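Local coordinates for malonyl acyl carrier protein transacylase (Streptococcus pneumoniae, PDB 3IM8) that probably transfers the malonyl group from malonyl-CoA to holo acyl carrier protein, yielding the malonyl-ACP used in fatty acid synthesis, at residues A5-G10 with M85-S90; Q11-L16 with I272-V277; M130-N135 with P162-I167. One frame throughout, in Å; residues are numbered along the deposited sequence.

Interaction 1: A5-G10 with M85-S90; sequences AFLFAG and MVAGLS. With ACT (acetate ion), chain B.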
loop_
_atom_site.group_PDB
_atom_site.type_symbol
_atom_site.label_atom_id
_atom_site.label_comp_id
_atom_site.label_asym_id
_atom_site.label_seq_id
_atom_site.Cartn_x
_atom_site.Cartn_y
_atom_site.Cartn_z
ATOM N N ALA A 5 -6.147 -6.427 -13.727
ATOM C CA ALA A 5 -5.928 -5.409 -12.650
ATOM C C ALA A 5 -4.442 -5.197 -12.294
ATOM O O ALA A 5 -3.694 -6.177 -12.191
ATOM C CB ALA A 5 -6.711 -5.778 -11.398
ATOM N N PHE A 6 -4.022 -3.927 -12.141
ATOM C CA PHE A 6 -2.682 -3.588 -11.616
ATOM C C PHE A 6 -2.810 -3.387 -10.091
ATOM O O PHE A 6 -3.701 -2.672 -9.604
ATOM C CB PHE A 6 -2.076 -2.347 -12.283
ATOM C CG PHE A 6 -1.633 -2.550 -13.741
ATOM C CD1 PHE A 6 -1.882 -3.744 -14.439
ATOM C CD2 PHE A 6 -0.980 -1.530 -14.408
ATOM C CE1 PHE A 6 -1.463 -3.896 -15.787
ATOM C CE2 PHE A 6 -0.555 -1.666 -15.733
ATOM C CZ PHE A 6 -0.803 -2.851 -16.428
ATOM N N LEU A 7 -1.923 -4.038 -9.351
ATOM C CA LEU A 7 -1.931 -3.979 -7.907
ATOM C C LEU A 7 -0.658 -3.233 -7.510
ATOM O O LEU A 7 0.450 -3.698 -7.784
ATOM C CB LEU A 7 -1.907 -5.380 -7.370
ATOM C CG LEU A 7 -3.093 -6.265 -7.776
ATOM C CD1 LEU A 7 -2.908 -7.658 -7.199
ATOM C CD2 LEU A 7 -4.483 -5.702 -7.410
ATOM N N PHE A 8 -0.794 -2.101 -6.829
ATOM C CA PHE A 8 0.425 -1.300 -6.551
ATOM C C PHE A 8 1.040 -1.533 -5.149
ATOM O O PHE A 8 0.356 -1.481 -4.156
ATOM C CB PHE A 8 0.150 0.168 -6.778
ATOM C CG PHE A 8 -0.084 0.539 -8.231
ATOM C CD1 PHE A 8 -1.306 0.308 -8.835
ATOM C CD2 PHE A 8 0.903 1.190 -8.962
ATOM C CE1 PHE A 8 -1.535 0.679 -10.170
ATOM C CE2 PHE A 8 0.694 1.582 -10.260
ATOM C CZ PHE A 8 -0.526 1.319 -10.886
ATOM N N ALA A 9 2.352 -1.788 -5.106
ATOM C CA ALA A 9 3.156 -1.876 -3.885
ATOM C C ALA A 9 2.915 -0.817 -2.801
ATOM O O ALA A 9 2.668 0.343 -3.107
ATOM C CB ALA A 9 4.701 -1.881 -4.261
ATOM N N GLY A 10 3.040 -1.251 -1.543
ATOM C CA GLY A 10 3.057 -0.386 -0.363
ATOM C C GLY A 10 4.398 -0.205 0.335
ATOM O O GLY A 10 5.438 -0.769 -0.048
ATOM N N MET A 85 -8.823 -2.286 -13.967
ATOM C CA MET A 85 -9.113 -1.876 -12.575
ATOM C C MET A 85 -7.786 -1.749 -11.843
ATOM O O MET A 85 -6.820 -2.424 -12.208
ATOM C CB MET A 85 -9.979 -2.916 -11.823
ATOM C CG MET A 85 -11.307 -3.222 -12.462
ATOM S SD MET A 85 -12.417 -4.200 -11.427
ATOM C CE MET A 85 -12.596 -3.165 -10.023
ATOM N N VAL A 86 -7.739 -0.917 -10.806
ATOM C CA VAL A 86 -6.534 -0.784 -9.975
ATOM C C VAL A 86 -6.838 -0.859 -8.480
ATOM O O VAL A 86 -7.958 -0.669 -8.084
ATOM C CB VAL A 86 -5.746 0.525 -10.250
ATOM C CG1 VAL A 86 -5.283 0.595 -11.716
ATOM C CG2 VAL A 86 -6.573 1.773 -9.848
ATOM N N ALA A 87 -5.788 -1.077 -7.672
ATOM C CA ALA A 87 -5.822 -1.021 -6.219
ATOM C C ALA A 87 -4.341 -0.951 -5.826
ATOM O O ALA A 87 -3.456 -1.261 -6.643
ATOM C CB ALA A 87 -6.471 -2.310 -5.626
ATOM N N GLY A 88 -4.070 -0.553 -4.594
ATOM C CA GLY A 88 -2.683 -0.484 -4.113
ATOM C C GLY A 88 -2.707 -0.576 -2.599
ATOM O O GLY A 88 -3.701 -0.181 -1.974
ATOM N N LEU A 89 -1.628 -1.094 -2.011
ATOM C CA LEU A 89 -1.570 -1.306 -0.564
ATOM C C LEU A 89 -1.177 -0.023 0.128
ATOM O O LEU A 89 -0.022 0.406 0.058
ATOM C CB LEU A 89 -0.587 -2.430 -0.194
ATOM C CG LEU A 89 -0.342 -2.743 1.283
ATOM C CD1 LEU A 89 -1.513 -3.538 1.811
ATOM C CD2 LEU A 89 1.019 -3.516 1.476
ATOM N N SER A 90 -2.099 0.611 0.773
ATOM C CA SER A 90 -1.887 1.816 1.599
ATOM C C SER A 90 -1.313 2.968 0.890
ATOM O O SER A 90 -1.974 3.623 0.271
ATOM C CB SER A 90 -1.089 1.486 2.889
ATOM O OG SER A 90 -1.117 2.396 3.828
HETATM C C ACT B . 1.630 2.385 5.106
HETATM O O ACT B . 0.514 2.093 5.687
HETATM O OXT ACT B . 1.777 3.472 4.321
HETATM C CH3 ACT B . 2.678 1.342 5.445
#

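Interaction 2: Q11-L16 with I272-V277; sequences QGAQYL and IGPGKV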
loop_
_atom_site.group_PDB
_atom_site.type_symbol
_atom_site.label_atom_id
_atom_site.label_comp_id
_atom_site.label_asym_id
_atom_site.label_seq_id
_atom_site.Cartn_x
_atom_site.Cartn_y
_atom_site.Cartn_z
ATOM N N GLN A 11 4.362 0.618 1.373
ATOM C CA GLN A 11 5.550 0.925 2.164
ATOM C C GLN A 11 6.132 -0.377 2.706
ATOM O O GLN A 11 5.390 -1.258 3.052
ATOM C CB GLN A 11 5.127 1.854 3.318
ATOM C CG GLN A 11 6.212 2.464 4.074
ATOM C CD GLN A 11 5.660 3.325 5.182
ATOM O OE1 GLN A 11 4.740 4.115 4.969
ATOM N NE2 GLN A 11 6.198 3.144 6.394
ATOM N N GLY A 12 7.466 -0.478 2.784
ATOM C CA GLY A 12 8.118 -1.698 3.275
ATOM C C GLY A 12 8.762 -2.486 2.121
ATOM O O GLY A 12 9.698 -3.274 2.338
ATOM N N ALA A 13 8.313 -2.269 0.888
ATOM C CA ALA A 13 8.879 -3.054 -0.241
ATOM C C ALA A 13 10.074 -2.357 -0.916
ATOM O O ALA A 13 10.720 -2.939 -1.793
ATOM C CB ALA A 13 7.809 -3.388 -1.295
ATOM N N GLN A 14 10.361 -1.119 -0.552
ATOM C CA GLN A 14 11.491 -0.404 -1.164
ATOM C C GLN A 14 12.847 -1.143 -1.005
ATOM O O GLN A 14 13.024 -1.959 -0.100
ATOM C CB GLN A 14 11.566 1.044 -0.625
ATOM C CG GLN A 14 12.030 1.245 0.878
ATOM C CD GLN A 14 11.003 0.810 1.957
ATOM O OE1 GLN A 14 9.867 0.421 1.650
ATOM N NE2 GLN A 14 11.411 0.905 3.236
ATOM N N TYR A 15 13.820 -0.847 -1.873
ATOM C CA TYR A 15 15.181 -1.383 -1.679
ATOM C C TYR A 15 16.129 -0.450 -2.390
ATOM O O TYR A 15 15.711 0.337 -3.256
ATOM C CB TYR A 15 15.295 -2.894 -2.100
ATOM C CG TYR A 15 14.885 -3.157 -3.547
ATOM C CD1 TYR A 15 13.577 -3.547 -3.876
ATOM C CD2 TYR A 15 15.817 -2.974 -4.597
ATOM C CE1 TYR A 15 13.221 -3.763 -5.190
ATOM C CE2 TYR A 15 15.459 -3.166 -5.920
ATOM C CZ TYR A 15 14.168 -3.557 -6.219
ATOM O OH TYR A 15 13.832 -3.722 -7.560
ATOM N N LEU A 16 17.398 -0.466 -1.996
ATOM C CA LEU A 16 18.323 0.496 -2.550
ATOM C C LEU A 16 18.451 0.194 -4.046
ATOM O O LEU A 16 18.594 -0.938 -4.431
ATOM C CB LEU A 16 19.686 0.431 -1.832
ATOM C CG LEU A 16 20.770 1.521 -1.923
ATOM C CD1 LEU A 16 20.392 2.764 -1.125
ATOM C CD2 LEU A 16 22.095 0.918 -1.382
ATOM N N ILE A 272 2.651 -4.156 -9.583
ATOM C CA ILE A 272 3.606 -3.145 -10.031
ATOM C C ILE A 272 4.604 -2.946 -8.892
ATOM O O ILE A 272 4.183 -2.654 -7.795
ATOM C CB ILE A 272 2.890 -1.803 -10.272
ATOM C CG1 ILE A 272 1.686 -1.987 -11.180
ATOM C CG2 ILE A 272 3.923 -0.708 -10.785
ATOM C CD1 ILE A 272 2.049 -2.569 -12.547
ATOM N N GLY A 273 5.911 -3.054 -9.149
ATOM C CA GLY A 273 6.909 -3.075 -8.074
ATOM C C GLY A 273 7.070 -1.696 -7.429
ATOM O O GLY A 273 6.414 -0.753 -7.850
ATOM N N PRO A 274 7.978 -1.566 -6.442
ATOM C CA PRO A 274 8.963 -2.584 -6.017
ATOM C C PRO A 274 8.373 -3.782 -5.315
ATOM O O PRO A 274 7.335 -3.663 -4.652
ATOM C CB PRO A 274 9.844 -1.811 -5.015
ATOM C CG PRO A 274 8.967 -0.618 -4.542
ATOM C CD PRO A 274 8.180 -0.269 -5.765
ATOM N N GLY A 275 9.051 -4.919 -5.385
ATOM C CA GLY A 275 8.639 -6.068 -4.576
ATOM C C GLY A 275 7.535 -6.934 -5.184
ATOM O O GLY A 275 6.967 -6.583 -6.219
ATOM N N LYS A 276 7.269 -8.057 -4.514
ATOM C CA LYS A 276 6.244 -9.012 -4.874
ATOM C C LYS A 276 5.326 -9.388 -3.664
ATOM O O LYS A 276 4.823 -10.515 -3.540
ATOM C CB LYS A 276 6.892 -10.236 -5.573
ATOM C CG LYS A 276 7.714 -11.194 -4.722
ATOM C CD LYS A 276 8.144 -12.410 -5.564
ATOM C CE LYS A 276 9.692 -12.652 -5.482
ATOM N NZ LYS A 276 10.009 -13.630 -4.415
ATOM N N VAL A 277 5.055 -8.412 -2.802
ATOM C CA VAL A 277 4.244 -8.671 -1.590
ATOM C C VAL A 277 2.753 -8.986 -1.935
ATOM O O VAL A 277 2.190 -9.925 -1.404
ATOM C CB VAL A 277 4.313 -7.510 -0.546
ATOM C CG1 VAL A 277 3.362 -7.810 0.659
ATOM C CG2 VAL A 277 5.779 -7.238 -0.066
#

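Interaction 3: M130-N135 with P162-I167; sequences MVAVLN and PAQIVI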
loop_
_atom_site.group_PDB
_atom_site.type_symbol
_atom_site.label_atom_id
_atom_site.label_comp_id
_atom_site.label_asym_id
_atom_site.label_seq_id
_atom_site.Cartn_x
_atom_site.Cartn_y
_atom_site.Cartn_z
ATOM N N MET A 130 2.718 -4.695 16.369
ATOM C CA MET A 130 2.063 -5.301 15.205
ATOM C C MET A 130 2.327 -6.802 15.209
ATOM O O MET A 130 3.492 -7.239 15.321
ATOM C CB MET A 130 2.596 -4.675 13.883
ATOM C CG MET A 130 2.034 -3.265 13.606
ATOM S SD MET A 130 2.811 -2.461 12.206
ATOM C CE MET A 130 2.198 -3.642 10.981
ATOM N N VAL A 131 1.274 -7.609 15.119
ATOM C CA VAL A 131 1.513 -9.013 15.128
ATOM C C VAL A 131 0.780 -9.539 13.947
ATOM O O VAL A 131 -0.339 -9.146 13.743
ATOM C CB VAL A 131 1.012 -9.691 16.443
ATOM C CG1 VAL A 131 1.158 -11.195 16.315
ATOM C CG2 VAL A 131 1.861 -9.229 17.622
ATOM N N ALA A 132 1.411 -10.379 13.133
ATOM C CA ALA A 132 0.679 -11.124 12.111
ATOM C C ALA A 132 0.090 -12.381 12.742
ATOM O O ALA A 132 0.807 -13.220 13.282
ATOM C CB ALA A 132 1.588 -11.505 10.941
ATOM N N VAL A 133 -1.233 -12.488 12.657
ATOM C CA VAL A 133 -1.963 -13.651 13.144
ATOM C C VAL A 133 -2.297 -14.574 11.978
ATOM O O VAL A 133 -3.195 -14.296 11.183
ATOM C CB VAL A 133 -3.264 -13.245 13.859
ATOM C CG1 VAL A 133 -3.976 -14.474 14.400
ATOM C CG2 VAL A 133 -2.969 -12.255 14.975
ATOM N N LEU A 134 -1.558 -15.673 11.885
ATOM C CA LEU A 134 -1.687 -16.622 10.790
ATOM C C LEU A 134 -2.672 -17.742 11.107
ATOM O O LEU A 134 -2.773 -18.201 12.245
ATOM C CB LEU A 134 -0.321 -17.213 10.431
ATOM C CG LEU A 134 0.596 -16.332 9.581
ATOM C CD1 LEU A 134 0.524 -14.883 10.036
ATOM C CD2 LEU A 134 2.027 -16.844 9.628
ATOM N N ASN A 135 -3.429 -18.163 10.103
ATOM C CA ASN A 135 -4.358 -19.286 10.246
ATOM C C ASN A 135 -5.263 -19.298 11.488
ATOM O O ASN A 135 -5.300 -20.285 12.222
ATOM C CB ASN A 135 -3.597 -20.612 10.152
ATOM C CG ASN A 135 -2.883 -20.783 8.826
ATOM O OD1 ASN A 135 -1.667 -20.968 8.782
ATOM N ND2 ASN A 135 -3.639 -20.721 7.735
ATOM N N PRO A 162 -7.523 -14.570 3.981
ATOM C CA PRO A 162 -8.384 -15.122 5.043
ATOM C C PRO A 162 -7.575 -15.810 6.168
ATOM O O PRO A 162 -8.077 -15.973 7.304
ATOM C CB PRO A 162 -9.270 -16.131 4.299
ATOM C CG PRO A 162 -9.344 -15.602 2.853
ATOM C CD PRO A 162 -7.923 -15.050 2.629
ATOM N N ALA A 163 -6.315 -16.152 5.885
ATOM C CA ALA A 163 -5.439 -16.787 6.909
ATOM C C ALA A 163 -4.198 -15.939 7.295
ATOM O O ALA A 163 -3.166 -16.453 7.701
ATOM C CB ALA A 163 -5.065 -18.205 6.484
ATOM N N GLN A 164 -4.314 -14.630 7.117
ATOM C CA GLN A 164 -3.199 -13.733 7.385
ATOM C C GLN A 164 -3.707 -12.342 7.717
ATOM O O GLN A 164 -3.973 -11.536 6.826
ATOM C CB GLN A 164 -2.256 -13.674 6.181
ATOM C CG GLN A 164 -0.781 -13.636 6.548
ATOM C CD GLN A 164 -0.246 -12.223 6.662
ATOM O OE1 GLN A 164 -0.675 -11.452 7.521
ATOM N NE2 GLN A 164 0.698 -11.875 5.795
ATOM N N ILE A 165 -3.846 -12.066 9.009
ATOM C CA ILE A 165 -4.375 -10.784 9.448
ATOM C C ILE A 165 -3.447 -10.166 10.475
ATOM O O ILE A 165 -3.121 -10.793 11.491
ATOM C CB ILE A 165 -5.830 -10.962 10.043
ATOM C CG1 ILE A 165 -6.784 -11.304 8.871
ATOM C CG2 ILE A 165 -6.276 -9.683 10.807
ATOM C CD1 ILE A 165 -8.119 -11.911 9.224
ATOM N N VAL A 166 -3.003 -8.944 10.201
ATOM C CA VAL A 166 -2.164 -8.253 11.127
ATOM C C VAL A 166 -3.010 -7.375 12.046
ATOM O O VAL A 166 -3.802 -6.526 11.572
ATOM C CB VAL A 166 -1.080 -7.353 10.430
ATOM C CG1 VAL A 166 -0.150 -6.703 11.490
ATOM C CG2 VAL A 166 -0.279 -8.163 9.395
ATOM N N ILE A 167 -2.812 -7.560 13.357
ATOM C CA ILE A 167 -3.399 -6.659 14.362
ATOM C C ILE A 167 -2.362 -5.623 14.747
ATOM O O ILE A 167 -1.180 -5.916 14.764
ATOM C CB ILE A 167 -3.909 -7.472 15.606
ATOM C CG1 ILE A 167 -2.737 -8.192 16.306
ATOM C CG2 ILE A 167 -4.863 -8.573 15.133
ATOM C CD1 ILE A 167 -2.999 -8.425 17.802
#

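Interaction 1: A5-G10 with M85-S90
Phe8 and Val86 turn toward the same face of the sheet with like torsions: Phe8 CG lies anti to its carbonyl carbon (chi1 -68°), and Val86 CG1 does the same (chi1 -60°). As a result the ring brings its CE1 against the methyl CG1 of Val86, 4.1 Å away. Farther back along the same ring edge, CD1 meets the carbonyl oxygen of Ala87 in the plane of the ring, Phe8 CD1 to Ala87 O being 3.4 Å. Gly88 lies directly beside Phe8; having no side chain, it lets Phe8 CB settle 3.9 Å from Gly88 CA. Helix 92-99 covers this face, with Ala96 touching both Phe8 and Val86. On the other face Ala5, Leu7 and Ala87 pack against Met261 of helix 254-263; the small alanines leave room for the leucine, whose CD2 reaches Ala87 CB at 4.3 Å.

Between the faces runs a parallel ladder in which Phe6 and Phe8 each use both N and O toward segment 85-90. The two bonds made by Phe8 are shorter than those of Phe6. Phe8 N to Ala87 O is 2.8 Å, whereas Phe6 N to Met85 O is 3.2 Å. This is the central sheet of the acyltransferase domain, and strand 85-88 runs into what is probably a nucleophile elbow. Leu89 N still bonds to Phe8 O at 2.9 Å, holding the turn to the neighbouring strand just before Ser90, the predicted nucleophile. Ser90 takes strained backbone angles (phi 59°), as serines at such elbows do. An acetate ion lies beside its hydroxyl, although the position of Ser90 OG is doubtful.

Interaction 2: Q11-L16 with I272-V277
Ala13 and Pro274 meet closely, each putting a carbon against the other's carbonyl. Ala13 CB sits 3.4 Å from Pro274 O, while Pro274 CB comes within 3.5 Å of Ala13 O. The small methyl of alanine lies against the peptide that joins Pro274 to Gly275, whose CA is 4.3 Å from Ala13 CB. Gly275 has a positive phi (84°) and, without a side chain, leaves the place that Ala13 CB fills. The peptide bond before Pro274 is cis, which turns the chain sharply and presents the pyrrolidine ring to the 11-16 loop; this ring also rests on Ala9 and Met18.

Both loops leave the C-terminal ends of neighbouring parallel strands, 4-8 and 268-272, the edge where active sites of alpha/beta folds usually lie. The Gly-Gln-Gly sequence at the start of the first loop is a hallmark of this acyltransferase family, and in relatives the backbone N-H of its glutamine helps to form the oxyanion hole. Behind this loop, Gln14 CB is directed away from Pro274 and the side chain packs on helix 58-78; Gln14 OE1 receives Gly12 N on an in-plane lone pair at 2.8 Å, while NE2 bonds to Asn56.

Toward the solvent the contact slackens. Tyr15 CG stands between its backbone N and carbonyl carbon, the crowded position (chi1 57°), which swings the ring back so that CE1 touches Pro274 CB obliquely at 3.9 Å. Beside it Gly275 N bonds to Glu295, which Tyr15 also touches.

Interaction 3: M130-N135 with P162-I167
Val133 and Ile167 cross obliquely on one face of an antiparallel pair of strands, touching through the methyls Val133 CG2 and Ile167 CG2 at 4.1 Å. Ile167 can also reach Val131 because its CG1 stands between the backbone N and the carbonyl carbon (chi1 63°); this leans CG1 over the neighbouring strand to 4.0 Å from Val131 CB. Beta-branched residues suit such a face, since they are broad near the backbone and favour extended chain. Helices 138-148 and 171-184 cover it, Ile141 touching Val133, Ile165 and Ile167.

The other face is more mixed. Met130, bent at its thioether, lays CE against Val166 CG1 at 3.9 Å. Next to them Ala132 leaves room for the second methyl of Val166. Leu134 and Gln164 lie alongside each other and point the same way, Leu134 CD1 resting 3.9 Å from Gln164 CG, so that the glutamine packs through its aliphatic part while its OE1 accepts a bond from Asn160.

Val131 and Val133 are joined to Ile167 and Ile165 by paired backbone bonds, the shortest being Val133 N to Ile165 O at 2.8 Å. Beyond the strand Asn135 N bonds to Ala163 O at 3.0 Å, lying above the carbonyl plane, as Ile165 N lies above that of Val133 O. Asparagine suits this end because it readily takes the left-handed backbone conformation found here (phi 47°). With strands 154-161 and 188-191 and both helices on one face, the two strands form the centre of a ferredoxin-like subdomain, the smaller lobe of the FabD acyltransferases.

In the fold
Interactions 1 and 2 belong to the large lobe, with centres 12 Å apart. Their segments alternate along the chain, and they meet through strands 4-8 and 268-272, where Leu7 O and Ile272 N, 2.9 Å apart, probably share a hydrogen bond. Interaction 1 lies within the parallel sheet, and interaction 2 joins loops at its C-terminal edge. Interaction 3 lies in a separate mixed sheet, about 20 Å from each of the others between centres; it follows interaction 1 in the chain and is nested inside the loop closed by interaction 2. The predicted active-site His199 has side chains of both lobes, Leu89 and Met130, about 7 Å away, consistent with a catalytic site between the lobes.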